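Local coordinates for protein inositol-1,4,5-trisphosphate 5-phosphatase 1 (Schizosaccharomyces pombe, PDB 1I9Z) that removes the 5-phosphate from soluble and lipid inositol phosphates through its magnesium-dependent central catalytic domain, controlling phosphoinositide levels in membrane trafficking and signalling, at residues 19-25 with 314-320; 208-214 with 231-237; 105-110 with 130-136. All coordinates share one frame; numbering follows the deposited sequence.

Contact 1: residues 19-25 with 314-320; sequences FSEHKNV and EANIVKV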
loop_
_atom_site.group_PDB
_atom_site.type_symbol
_atom_site.label_atom_id
_atom_site.label_comp_id
_atom_site.label_asym_id
_atom_site.label_seq_id
_atom_site.Cartn_x
_atom_site.Cartn_y
_atom_site.Cartn_z
ATOM N N PHE A 19 29.710 -2.409 -6.484
ATOM C CA PHE A 19 29.325 -1.048 -6.112
ATOM C C PHE A 19 27.889 -0.966 -5.565
ATOM O O PHE A 19 27.312 0.110 -5.522
ATOM C CB PHE A 19 29.501 -0.102 -7.315
ATOM C CG PHE A 19 28.803 -0.571 -8.567
ATOM C CD1 PHE A 19 27.449 -0.303 -8.773
ATOM C CD2 PHE A 19 29.489 -1.292 -9.535
ATOM C CE1 PHE A 19 26.791 -0.745 -9.929
ATOM C CE2 PHE A 19 28.843 -1.742 -10.698
ATOM C CZ PHE A 19 27.490 -1.465 -10.892
ATOM N N SER A 20 27.353 -2.110 -5.138
ATOM C CA SER A 20 26.000 -2.229 -4.606
ATOM C C SER A 20 25.926 -3.153 -3.410
ATOM O O SER A 20 26.625 -4.172 -3.347
ATOM C CB SER A 20 25.047 -2.828 -5.641
ATOM O OG SER A 20 25.197 -2.225 -6.886
ATOM N N GLU A 21 25.035 -2.806 -2.482
ATOM C CA GLU A 21 24.757 -3.600 -1.288
ATOM C C GLU A 21 23.227 -3.774 -1.323
ATOM O O GLU A 21 22.510 -2.824 -1.650
ATOM C CB GLU A 21 25.119 -2.847 -0.007
ATOM C CG GLU A 21 26.592 -2.577 0.204
ATOM C CD GLU A 21 26.830 -1.453 1.220
ATOM O OE1 GLU A 21 26.879 -0.267 0.816
ATOM O OE2 GLU A 21 26.956 -1.755 2.428
ATOM N N HIS A 22 22.749 -4.968 -0.984
ATOM C CA HIS A 22 21.325 -5.259 -0.966
ATOM C C HIS A 22 20.930 -5.615 0.452
ATOM O O HIS A 22 21.707 -6.245 1.164
ATOM C CB HIS A 22 20.981 -6.405 -1.916
ATOM C CG HIS A 22 21.065 -6.027 -3.362
ATOM N ND1 HIS A 22 22.265 -5.827 -4.015
ATOM C CD2 HIS A 22 20.098 -5.829 -4.289
ATOM C CE1 HIS A 22 22.033 -5.528 -5.281
ATOM N NE2 HIS A 22 20.724 -5.522 -5.473
ATOM N N LYS A 23 19.740 -5.166 0.857
ATOM C CA LYS A 23 19.179 -5.394 2.191
ATOM C C LYS A 23 17.637 -5.653 2.010
ATOM O O LYS A 23 17.051 -5.175 1.055
ATOM C CB LYS A 23 19.427 -4.133 3.055
ATOM C CG LYS A 23 18.741 -4.110 4.420
ATOM C CD LYS A 23 19.178 -2.938 5.341
ATOM C CE LYS A 23 18.036 -2.461 6.292
ATOM N NZ LYS A 23 17.493 -3.471 7.272
ATOM N N ASN A 24 17.023 -6.442 2.885
ATOM C CA ASN A 24 15.581 -6.682 2.826
ATOM C C ASN A 24 14.975 -5.821 3.954
ATOM O O ASN A 24 15.464 -5.831 5.069
ATOM C CB ASN A 24 15.232 -8.153 3.089
ATOM C CG ASN A 24 14.788 -8.899 1.813
ATOM O OD1 ASN A 24 14.938 -8.413 0.660
ATOM N ND2 ASN A 24 14.244 -10.103 2.014
ATOM N N VAL A 25 13.940 -5.067 3.640
ATOM C CA VAL A 25 13.259 -4.247 4.640
ATOM C C VAL A 25 11.851 -4.861 4.805
ATOM O O VAL A 25 11.213 -5.152 3.798
ATOM C CB VAL A 25 13.146 -2.785 4.123
ATOM C CG1 VAL A 25 12.216 -1.954 5.043
ATOM C CG2 VAL A 25 14.588 -2.147 4.081
ATOM N N GLU A 314 8.339 -8.138 2.187
ATOM C CA GLU A 314 9.772 -7.980 2.351
ATOM C C GLU A 314 10.102 -7.193 1.120
ATOM O O GLU A 314 9.628 -7.536 0.041
ATOM C CB GLU A 314 10.526 -9.298 2.322
ATOM C CG GLU A 314 10.536 -9.979 3.657
ATOM C CD GLU A 314 11.445 -11.200 3.644
ATOM O OE1 GLU A 314 11.166 -12.165 2.889
ATOM O OE2 GLU A 314 12.440 -11.168 4.385
ATOM N N ALA A 315 10.920 -6.148 1.258
ATOM C CA ALA A 315 11.249 -5.319 0.117
ATOM C C ALA A 315 12.764 -5.257 0.022
ATOM O O ALA A 315 13.430 -4.837 0.977
ATOM C CB ALA A 315 10.679 -3.900 0.310
ATOM N N ASN A 316 13.289 -5.740 -1.104
ATOM C CA ASN A 316 14.709 -5.728 -1.334
ATOM C C ASN A 316 15.099 -4.324 -1.722
ATOM O O ASN A 316 14.553 -3.754 -2.667
ATOM C CB ASN A 316 15.095 -6.701 -2.452
ATOM C CG ASN A 316 16.619 -6.791 -2.603
ATOM O OD1 ASN A 316 17.210 -6.189 -3.501
ATOM N ND2 ASN A 316 17.260 -7.502 -1.675
ATOM N N ILE A 317 16.062 -3.798 -0.982
ATOM C CA ILE A 317 16.596 -2.443 -1.106
ATOM C C ILE A 317 18.025 -2.486 -1.638
ATOM O O ILE A 317 18.762 -3.400 -1.317
ATOM C CB ILE A 317 16.575 -1.755 0.345
ATOM C CG1 ILE A 317 15.354 -0.854 0.424
ATOM C CG2 ILE A 317 17.884 -0.948 0.700
ATOM C CD1 ILE A 317 14.168 -1.449 -0.144
ATOM N N VAL A 318 18.394 -1.501 -2.438
ATOM C CA VAL A 318 19.768 -1.448 -2.947
ATOM C C VAL A 318 20.419 -0.125 -2.611
ATOM O O VAL A 318 19.815 0.923 -2.779
ATOM C CB VAL A 318 19.819 -1.610 -4.474
ATOM C CG1 VAL A 318 21.285 -1.696 -4.962
ATOM C CG2 VAL A 318 19.030 -2.861 -4.864
ATOM N N LYS A 319 21.657 -0.177 -2.140
ATOM C CA LYS A 319 22.385 1.038 -1.864
ATOM C C LYS A 319 23.588 1.004 -2.829
ATOM O O LYS A 319 24.443 0.108 -2.747
ATOM C CB LYS A 319 22.848 1.062 -0.414
ATOM C CG LYS A 319 23.703 2.285 -0.113
ATOM C CD LYS A 319 24.203 2.213 1.331
ATOM C CE LYS A 319 25.119 3.382 1.723
ATOM N NZ LYS A 319 25.396 3.306 3.195
ATOM N N VAL A 320 23.625 1.970 -3.734
ATOM C CA VAL A 320 24.658 2.072 -4.758
ATOM C C VAL A 320 25.722 3.114 -4.416
ATOM O O VAL A 320 25.387 4.235 -4.096
ATOM C CB VAL A 320 24.041 2.493 -6.106
ATOM C CG1 VAL A 320 25.126 2.531 -7.198
ATOM C CG2 VAL A 320 22.914 1.514 -6.509
HETATM O O HOH W 1 26.859 0.553 -1.764
HETATM O O HOH W 2 12.340 -11.921 0.512
#
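The imidazole of H22 lies over V318 with N316 at its rim. V318 CG1 sits under one ring face, 4.1 Å from the centroid in a CH-pi contact, and V318 CG2 comes within 3.2 Å of H22 CD2. The amide of N316 meets the ring edge nearly coplanar with it, its OD1 3.0 Å from H22 CD2, a polarised carbon that suits a carbonyl neighbour. With CG anti to the carbonyl carbon (chi1 -72°), H22 lays its ring alongside the valine. The F19 ring instead receives V320 CG1 at its edge, 4.0 Å from CD1. The amide of N24 is turned 73° from that of N316 and takes a weak hydrogen bond from N316 ND2 to OD1, 3.4 Å; its own ND2 reaches E314 OE2 weakly, and a water joins the same ND2 to E314 OE1. Asparagine, both donor and acceptor, can serve both neighbours.

Beneath these groups the strands pair antiparallel at 153°. E21 with K319, K23 with I317 and V25 with A315 are hydrogen-bonded pairs, the straightest bond running from I317 N to K23 O, 2.7 Å. E21 and K319 lie side by side, their charged ends beyond salt-bridge range (OE1 to NZ 4.5 Å), and a water links E21 OE1 to K319 O.

On the face opposite H22, V25 and I317 press on Y155 of strand 147-155, in the second sheet, where branched aliphatic side chains fit a buried place. E314 meets strand 292-298, and F19 packs against K325 and L328 of helix 322-343.

Contact 2: residues 208-214 with 231-237; sequences FNYRISL and LFEYDQL. With 2IP (D-myo-inositol-1,4-bisphosphate), chain C.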
loop_
_atom_site.group_PDB
_atom_site.type_symbol
_atom_site.label_atom_id
_atom_site.label_comp_id
_atom_site.label_asym_id
_atom_site.label_seq_id
_atom_site.Cartn_x
_atom_site.Cartn_y
_atom_site.Cartn_z
ATOM N N PHE A 208 -11.770 0.140 -1.431
ATOM C CA PHE A 208 -12.016 0.364 -2.861
ATOM C C PHE A 208 -13.500 0.224 -3.172
ATOM O O PHE A 208 -13.954 0.578 -4.256
ATOM C CB PHE A 208 -11.167 -0.596 -3.743
ATOM C CG PHE A 208 -9.684 -0.425 -3.616
ATOM C CD1 PHE A 208 -9.120 0.762 -3.106
ATOM C CD2 PHE A 208 -8.812 -1.424 -4.113
ATOM C CE1 PHE A 208 -7.750 0.956 -3.116
ATOM C CE2 PHE A 208 -7.456 -1.242 -4.122
ATOM C CZ PHE A 208 -6.907 -0.043 -3.629
ATOM N N ASN A 209 -14.267 -0.356 -2.233
ATOM C CA ASN A 209 -15.709 -0.439 -2.358
ATOM C C ASN A 209 -16.287 -1.396 -3.369
ATOM O O ASN A 209 -17.493 -1.400 -3.564
ATOM C CB ASN A 209 -16.361 0.962 -2.557
ATOM C CG ASN A 209 -17.147 1.463 -1.287
ATOM O OD1 ASN A 209 -17.848 0.696 -0.641
ATOM N ND2 ASN A 209 -16.976 2.762 -0.926
ATOM N N TYR A 210 -15.435 -2.223 -3.976
ATOM C CA TYR A 210 -15.931 -3.214 -4.924
ATOM C C TYR A 210 -16.700 -4.268 -4.169
ATOM O O TYR A 210 -16.325 -4.662 -3.018
ATOM C CB TYR A 210 -14.802 -3.823 -5.710
ATOM C CG TYR A 210 -14.231 -2.869 -6.767
ATOM C CD1 TYR A 210 -13.144 -2.040 -6.476
ATOM C CD2 TYR A 210 -14.758 -2.844 -8.067
ATOM C CE1 TYR A 210 -12.575 -1.211 -7.444
ATOM C CE2 TYR A 210 -14.213 -1.994 -9.033
ATOM C CZ TYR A 210 -13.102 -1.182 -8.691
ATOM O OH TYR A 210 -12.561 -0.378 -9.642
ATOM N N ARG A 211 -17.743 -4.782 -4.826
ATOM C CA ARG A 211 -18.720 -5.680 -4.151
ATOM C C ARG A 211 -18.813 -7.092 -4.749
ATOM O O ARG A 211 -18.158 -7.415 -5.775
ATOM C CB ARG A 211 -20.121 -5.037 -4.208
ATOM C CG ARG A 211 -20.200 -3.563 -3.704
ATOM C CD ARG A 211 -19.701 -3.425 -2.255
ATOM N NE ARG A 211 -19.677 -2.013 -1.854
ATOM C CZ ARG A 211 -20.724 -1.368 -1.327
ATOM N NH1 ARG A 211 -21.872 -2.023 -1.129
ATOM N NH2 ARG A 211 -20.637 -0.048 -1.063
ATOM N N ILE A 212 -19.543 -7.972 -4.031
ATOM C CA ILE A 212 -19.759 -9.344 -4.568
ATOM C C ILE A 212 -21.128 -9.229 -5.254
ATOM O O ILE A 212 -22.145 -8.885 -4.617
ATOM C CB ILE A 212 -19.810 -10.367 -3.416
ATOM C CG1 ILE A 212 -18.414 -10.441 -2.754
ATOM C CG2 ILE A 212 -20.241 -11.754 -3.939
ATOM C CD1 ILE A 212 -18.506 -11.241 -1.462
ATOM N N SER A 213 -21.191 -9.577 -6.561
ATOM C CA SER A 213 -22.431 -9.394 -7.286
ATOM C C SER A 213 -23.471 -10.518 -7.121
ATOM O O SER A 213 -23.940 -11.101 -8.135
ATOM C CB SER A 213 -22.107 -9.177 -8.810
ATOM O OG SER A 213 -21.002 -8.272 -8.921
ATOM N N LEU A 214 -23.822 -10.822 -5.863
ATOM C CA LEU A 214 -24.886 -11.798 -5.562
ATOM C C LEU A 214 -25.778 -11.106 -4.500
ATOM O O LEU A 214 -25.431 -10.007 -4.037
ATOM C CB LEU A 214 -24.311 -13.139 -5.060
ATOM C CG LEU A 214 -23.421 -13.928 -6.028
ATOM C CD1 LEU A 214 -22.720 -15.031 -5.212
ATOM C CD2 LEU A 214 -24.283 -14.573 -7.169
ATOM N N LEU A 231 -17.564 -17.290 -3.833
ATOM C CA LEU A 231 -17.922 -15.881 -3.790
ATOM C C LEU A 231 -16.940 -14.991 -4.573
ATOM O O LEU A 231 -17.359 -14.014 -5.166
ATOM C CB LEU A 231 -17.967 -15.391 -2.329
ATOM C CG LEU A 231 -19.096 -15.999 -1.507
ATOM C CD1 LEU A 231 -18.928 -15.548 -0.011
ATOM C CD2 LEU A 231 -20.535 -15.472 -2.073
ATOM N N PHE A 232 -15.669 -15.346 -4.581
ATOM C CA PHE A 232 -14.669 -14.537 -5.247
ATOM C C PHE A 232 -14.932 -14.513 -6.748
ATOM O O PHE A 232 -14.555 -13.585 -7.452
ATOM C CB PHE A 232 -13.290 -15.051 -4.875
ATOM C CG PHE A 232 -12.161 -14.155 -5.338
ATOM C CD1 PHE A 232 -11.918 -12.936 -4.680
ATOM C CD2 PHE A 232 -11.345 -14.535 -6.410
ATOM C CE1 PHE A 232 -10.872 -12.125 -5.088
ATOM C CE2 PHE A 232 -10.296 -13.730 -6.842
ATOM C CZ PHE A 232 -10.053 -12.530 -6.183
ATOM N N GLU A 233 -15.601 -15.562 -7.261
ATOM C CA GLU A 233 -15.959 -15.588 -8.684
ATOM C C GLU A 233 -16.913 -14.465 -9.003
ATOM O O GLU A 233 -17.068 -14.058 -10.199
ATOM C CB GLU A 233 -16.680 -16.906 -9.070
ATOM C CG GLU A 233 -15.832 -18.123 -9.110
ATOM C CD GLU A 233 -16.700 -19.392 -9.443
ATOM O OE1 GLU A 233 -17.756 -19.257 -10.117
ATOM O OE2 GLU A 233 -16.330 -20.526 -9.026
ATOM N N TYR A 234 -17.558 -13.905 -7.980
ATOM C CA TYR A 234 -18.458 -12.824 -8.229
ATOM C C TYR A 234 -17.913 -11.483 -7.706
ATOM O O TYR A 234 -18.651 -10.506 -7.686
ATOM C CB TYR A 234 -19.757 -13.097 -7.543
ATOM C CG TYR A 234 -20.492 -14.193 -8.304
ATOM C CD1 TYR A 234 -20.257 -15.528 -8.050
ATOM C CD2 TYR A 234 -21.326 -13.842 -9.353
ATOM C CE1 TYR A 234 -20.884 -16.574 -8.876
ATOM C CE2 TYR A 234 -21.931 -14.840 -10.161
ATOM C CZ TYR A 234 -21.687 -16.185 -9.891
ATOM O OH TYR A 234 -22.271 -17.092 -10.735
ATOM N N ASP A 235 -16.658 -11.461 -7.303
ATOM C CA ASP A 235 -16.073 -10.193 -6.790
ATOM C C ASP A 235 -15.804 -9.246 -7.950
ATOM O O ASP A 235 -15.128 -9.628 -8.932
ATOM C CB ASP A 235 -14.782 -10.485 -6.048
ATOM C CG ASP A 235 -14.015 -9.220 -5.685
ATOM O OD1 ASP A 235 -14.507 -8.470 -4.835
ATOM O OD2 ASP A 235 -12.932 -9.013 -6.244
ATOM N N GLN A 236 -16.336 -8.024 -7.845
ATOM C CA GLN A 236 -16.144 -7.009 -8.930
ATOM C C GLN A 236 -14.700 -6.586 -9.120
ATOM O O GLN A 236 -14.259 -6.391 -10.240
ATOM C CB GLN A 236 -16.980 -5.769 -8.621
ATOM C CG GLN A 236 -18.507 -6.030 -8.708
ATOM C CD GLN A 236 -19.243 -4.886 -8.118
ATOM O OE1 GLN A 236 -18.617 -3.987 -7.519
ATOM N NE2 GLN A 236 -20.573 -4.873 -8.266
ATOM N N LEU A 237 -13.912 -6.467 -8.047
ATOM C CA LEU A 237 -12.545 -6.042 -8.279
ATOM C C LEU A 237 -11.728 -7.080 -9.108
ATOM O O LEU A 237 -10.999 -6.708 -10.062
ATOM C CB LEU A 237 -11.820 -5.769 -6.953
ATOM C CG LEU A 237 -10.333 -5.327 -7.169
ATOM C CD1 LEU A 237 -10.281 -4.021 -7.992
ATOM C CD2 LEU A 237 -9.624 -5.053 -5.844
HETATM C C1 2IP C . -25.387 2.070 -1.322
HETATM C C2 2IP C . -25.221 3.362 -0.481
HETATM C C3 2IP C . -25.052 3.047 1.044
HETATM C C4 2IP C . -23.906 2.048 1.351
HETATM C C5 2IP C . -24.219 0.744 0.583
HETATM C C6 2IP C . -24.316 0.972 -0.955
HETATM O O1 2IP C . -26.442 1.672 -2.155
HETATM O O2 2IP C . -24.095 4.104 -0.865
HETATM O O3 2IP C . -24.767 4.217 1.754
HETATM O O4 2IP C . -23.860 1.804 2.794
HETATM O O5 2IP C . -23.203 -0.230 0.824
HETATM O O6 2IP C . -24.635 -0.331 -1.424
HETATM P P4 2IP C . -22.661 2.224 3.723
HETATM O O41 2IP C . -21.358 1.644 3.058
HETATM O O42 2IP C . -22.848 1.667 5.061
HETATM O O43 2IP C . -22.754 3.760 3.704
HETATM P P1 2IP C . -26.602 1.578 -3.647
HETATM O O11 2IP C . -27.920 2.332 -3.893
HETATM O O12 2IP C . -25.532 2.132 -4.557
HETATM O O13 2IP C . -26.896 0.095 -3.901
HETATM O O HOH W 3 -16.199 -7.490 -2.855
HETATM O O HOH W 4 -19.013 -9.618 -10.471
#
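I212 and D235 bring the loop 208-214 of the DNase I-like phosphatase fold against the turn that joins two helices, in a single backbone bridge; the loop follows strand 201-205, and the type I turn runs from F232 to D235. Backbone hydrogen bonds fix the bridge on both sides: Q236 N to R211 O and S213 N to Y234 O, the latter 2.9 Å. D235 stands at the N-cap of the following helix, its carboxylate bonded to N238 N and salt-bridged to R284.

Among side-chain bonds, Q236 OE1 accepts R211 N at 2.9 Å, the N-H coming from well above the amide plane. The R211 guanidinium grips N209 side-on, NE to the backbone O and NH2 to OD1, which fixes its rotation while NH1 bonds O5 of inositol 1,4-bisphosphate at 3.0 Å and O6 at 3.3 Å. The bend at chi2 (-57°) carries the head away from Q236 toward this ligand. A leucine here has no N-H to offer and would probably weaken the hold on the inositol ring at O5 and O6, with N209 O and OD1 losing the two-nitrogen grip.

Apolar contacts fill the rest. L214 CD2 lies over the centre of the flat Y234 ring and I212 CG2 meets Y234 CB, while L231 CD2 backs both L214 and I212. At the other end Y210, whose hydroxyl is held by D178, receives L237 over one face: CD1 lies 3.9 Å from the ring centroid, 22° off the normal.

Contact 3: residues 105-110 with 130-136; sequences LRSGQL and VEGTVKK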
loop_
_atom_site.group_PDB
_atom_site.type_symbol
_atom_site.label_atom_id
_atom_site.label_comp_id
_atom_site.label_asym_id
_atom_site.label_seq_id
_atom_site.Cartn_x
_atom_site.Cartn_y
_atom_site.Cartn_z
ATOM N N LEU A 105 7.149 9.414 10.015
ATOM C CA LEU A 105 7.845 10.067 8.937
ATOM C C LEU A 105 6.974 11.196 8.404
ATOM O O LEU A 105 7.420 12.373 8.216
ATOM C CB LEU A 105 8.105 9.040 7.831
ATOM C CG LEU A 105 8.986 9.399 6.672
ATOM C CD1 LEU A 105 10.435 9.581 7.214
ATOM C CD2 LEU A 105 8.927 8.255 5.592
ATOM N N ARG A 106 5.726 10.855 8.098
ATOM C CA ARG A 106 4.808 11.831 7.510
ATOM C C ARG A 106 3.377 11.279 7.482
ATOM O O ARG A 106 3.202 10.048 7.527
ATOM C CB ARG A 106 5.188 12.138 6.030
ATOM C CG ARG A 106 4.375 13.438 5.616
ATOM C CD ARG A 106 3.825 13.910 4.198
ATOM N NE ARG A 106 4.911 14.438 3.466
ATOM C CZ ARG A 106 5.059 15.325 2.470
ATOM N NH1 ARG A 106 4.179 16.104 1.770
ATOM N NH2 ARG A 106 6.336 15.396 2.152
ATOM N N SER A 107 2.392 12.166 7.417
ATOM C CA SER A 107 1.000 11.777 7.287
ATOM C C SER A 107 0.358 12.748 6.318
ATOM O O SER A 107 0.829 13.872 6.091
ATOM C CB SER A 107 0.190 11.746 8.611
ATOM O OG SER A 107 -0.092 13.063 9.043
ATOM N N GLY A 108 -0.748 12.313 5.755
ATOM C CA GLY A 108 -1.482 13.124 4.796
ATOM C C GLY A 108 -2.967 12.845 5.020
ATOM O O GLY A 108 -3.327 11.771 5.577
ATOM N N GLN A 109 -3.822 13.734 4.516
ATOM C CA GLN A 109 -5.256 13.543 4.709
ATOM C C GLN A 109 -6.079 14.167 3.621
ATOM O O GLN A 109 -5.712 15.254 3.118
ATOM C CB GLN A 109 -5.623 14.114 6.105
ATOM C CG GLN A 109 -7.106 14.121 6.377
ATOM C CD GLN A 109 -7.389 14.395 7.858
ATOM O OE1 GLN A 109 -6.604 15.086 8.513
ATOM N NE2 GLN A 109 -8.512 13.849 8.382
ATOM N N LEU A 110 -7.149 13.467 3.213
ATOM C CA LEU A 110 -8.128 14.004 2.221
ATOM C C LEU A 110 -9.487 13.690 2.823
ATOM O O LEU A 110 -9.967 12.538 2.828
ATOM C CB LEU A 110 -7.992 13.371 0.824
ATOM C CG LEU A 110 -9.008 14.010 -0.142
ATOM C CD1 LEU A 110 -8.675 15.471 -0.379
ATOM C CD2 LEU A 110 -9.020 13.155 -1.467
ATOM N N VAL A 130 11.137 12.304 0.715
ATOM C CA VAL A 130 9.784 11.998 1.082
ATOM C C VAL A 130 8.858 13.076 0.500
ATOM O O VAL A 130 9.074 14.290 0.727
ATOM C CB VAL A 130 9.605 11.995 2.611
ATOM C CG1 VAL A 130 8.190 11.680 2.940
ATOM C CG2 VAL A 130 10.576 10.999 3.307
ATOM N N GLU A 131 7.814 12.645 -0.237
ATOM C CA GLU A 131 6.860 13.556 -0.828
ATOM C C GLU A 131 5.465 13.057 -0.609
ATOM O O GLU A 131 5.256 11.834 -0.463
ATOM C CB GLU A 131 7.107 13.727 -2.336
ATOM C CG GLU A 131 8.552 14.258 -2.581
ATOM C CD GLU A 131 8.965 14.312 -4.061
ATOM O OE1 GLU A 131 8.179 13.945 -4.926
ATOM O OE2 GLU A 131 10.111 14.694 -4.343
ATOM N N GLY A 132 4.504 13.972 -0.545
ATOM C CA GLY A 132 3.138 13.504 -0.376
ATOM C C GLY A 132 2.184 14.284 -1.236
ATOM O O GLY A 132 2.493 15.432 -1.637
ATOM N N THR A 133 1.029 13.675 -1.531
ATOM C CA THR A 133 0.008 14.405 -2.272
ATOM C C THR A 133 -1.365 13.741 -2.078
ATOM O O THR A 133 -1.489 12.706 -1.384
ATOM C CB THR A 133 0.379 14.501 -3.775
ATOM O OG1 THR A 133 -0.487 15.449 -4.421
ATOM C CG2 THR A 133 0.252 13.127 -4.447
ATOM N N VAL A 134 -2.413 14.347 -2.613
ATOM C CA VAL A 134 -3.740 13.746 -2.462
ATOM C C VAL A 134 -4.460 13.974 -3.781
ATOM O O VAL A 134 -4.040 14.843 -4.570
ATOM C CB VAL A 134 -4.594 14.478 -1.358
ATOM C CG1 VAL A 134 -3.876 14.357 -0.015
ATOM C CG2 VAL A 134 -4.904 15.969 -1.778
ATOM N N LYS A 135 -5.539 13.231 -4.000
ATOM C CA LYS A 135 -6.348 13.486 -5.201
ATOM C C LYS A 135 -7.777 13.071 -4.914
ATOM O O LYS A 135 -8.056 11.891 -4.555
ATOM C CB LYS A 135 -5.828 12.694 -6.415
ATOM C CG LYS A 135 -6.725 12.892 -7.688
ATOM C CD LYS A 135 -6.590 14.290 -8.245
ATOM C CE LYS A 135 -7.531 14.461 -9.468
ATOM N NZ LYS A 135 -7.475 15.871 -10.056
ATOM N N LYS A 136 -8.705 14.017 -5.056
ATOM C CA LYS A 136 -10.102 13.680 -4.865
ATOM C C LYS A 136 -10.624 13.009 -6.137
ATOM O O LYS A 136 -10.112 13.208 -7.277
ATOM C CB LYS A 136 -10.938 14.955 -4.539
ATOM C CG LYS A 136 -11.132 15.883 -5.708
ATOM C CD LYS A 136 -11.680 17.277 -5.259
ATOM C CE LYS A 136 -13.110 17.193 -4.660
ATOM N NZ LYS A 136 -14.194 16.714 -5.644
#
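R106, L110 and V130 carry this meeting of two strands, whose axes run 12° from parallel and approach to 7.2 Å, too far for backbone pairing, so side chains alone span the gap. R106, with the largest buried area, reaches across it. Its CG is anti to the backbone N (chi1 -166°) and the chain bends at chi3 (-78°), which brings one guanidinium face over E131 C and G132 N, the guanidinium and peptide planes clearly inclined. R106 NH1 and G132 N, 3.2 Å apart, are both donors and form no hydrogen bond; NH2 comes 3.3 Å from V130 O. Glycine fits here, since a CB would run into NH1. A crystal neighbour touching R106 may influence its pose.

V130 meets L105 tip to tip, CG2 to CD2 3.9 Å, and also touches I151 and F153 of strand 147-155, the next strand of its own sheet. L110, at the opposite end, spreads its two methyls. CD1 lies 4.1 Å from V134 CG2, while CD2 rests on the backbone, 3.5 Å from K135 O, beside K136 CA. A forked, flexible leucine can reach both, and it also touches V149.

Strand 102-110 is an outermost strand of the six-stranded sheet and 127-136 one of the five-stranded sheet. Their stacking, margin over margin, belongs to the two packed sheets at the core of the DNase I-like alpha/beta sandwich.

Contacts 1 and 3 both involve the six-stranded sheet, by different means: contact 1 joins neighbouring strands within it through backbone hydrogen bonds, whereas contact 3 reaches from its edge to the other sheet through side chains. Contact 3 lies at the surface and contact 1 is partly buried, with polar and aliphatic side chains on both faces. Contact 2 is buried and belongs to a loop and helix ends, where polar side chains bind main chain and, through R211, the ligand. It lies across the chain's centre from contact 1, their centres about 37 Å apart. Along the chain, contacts 2 and 3 both fall inside the loop that contact 1 closes.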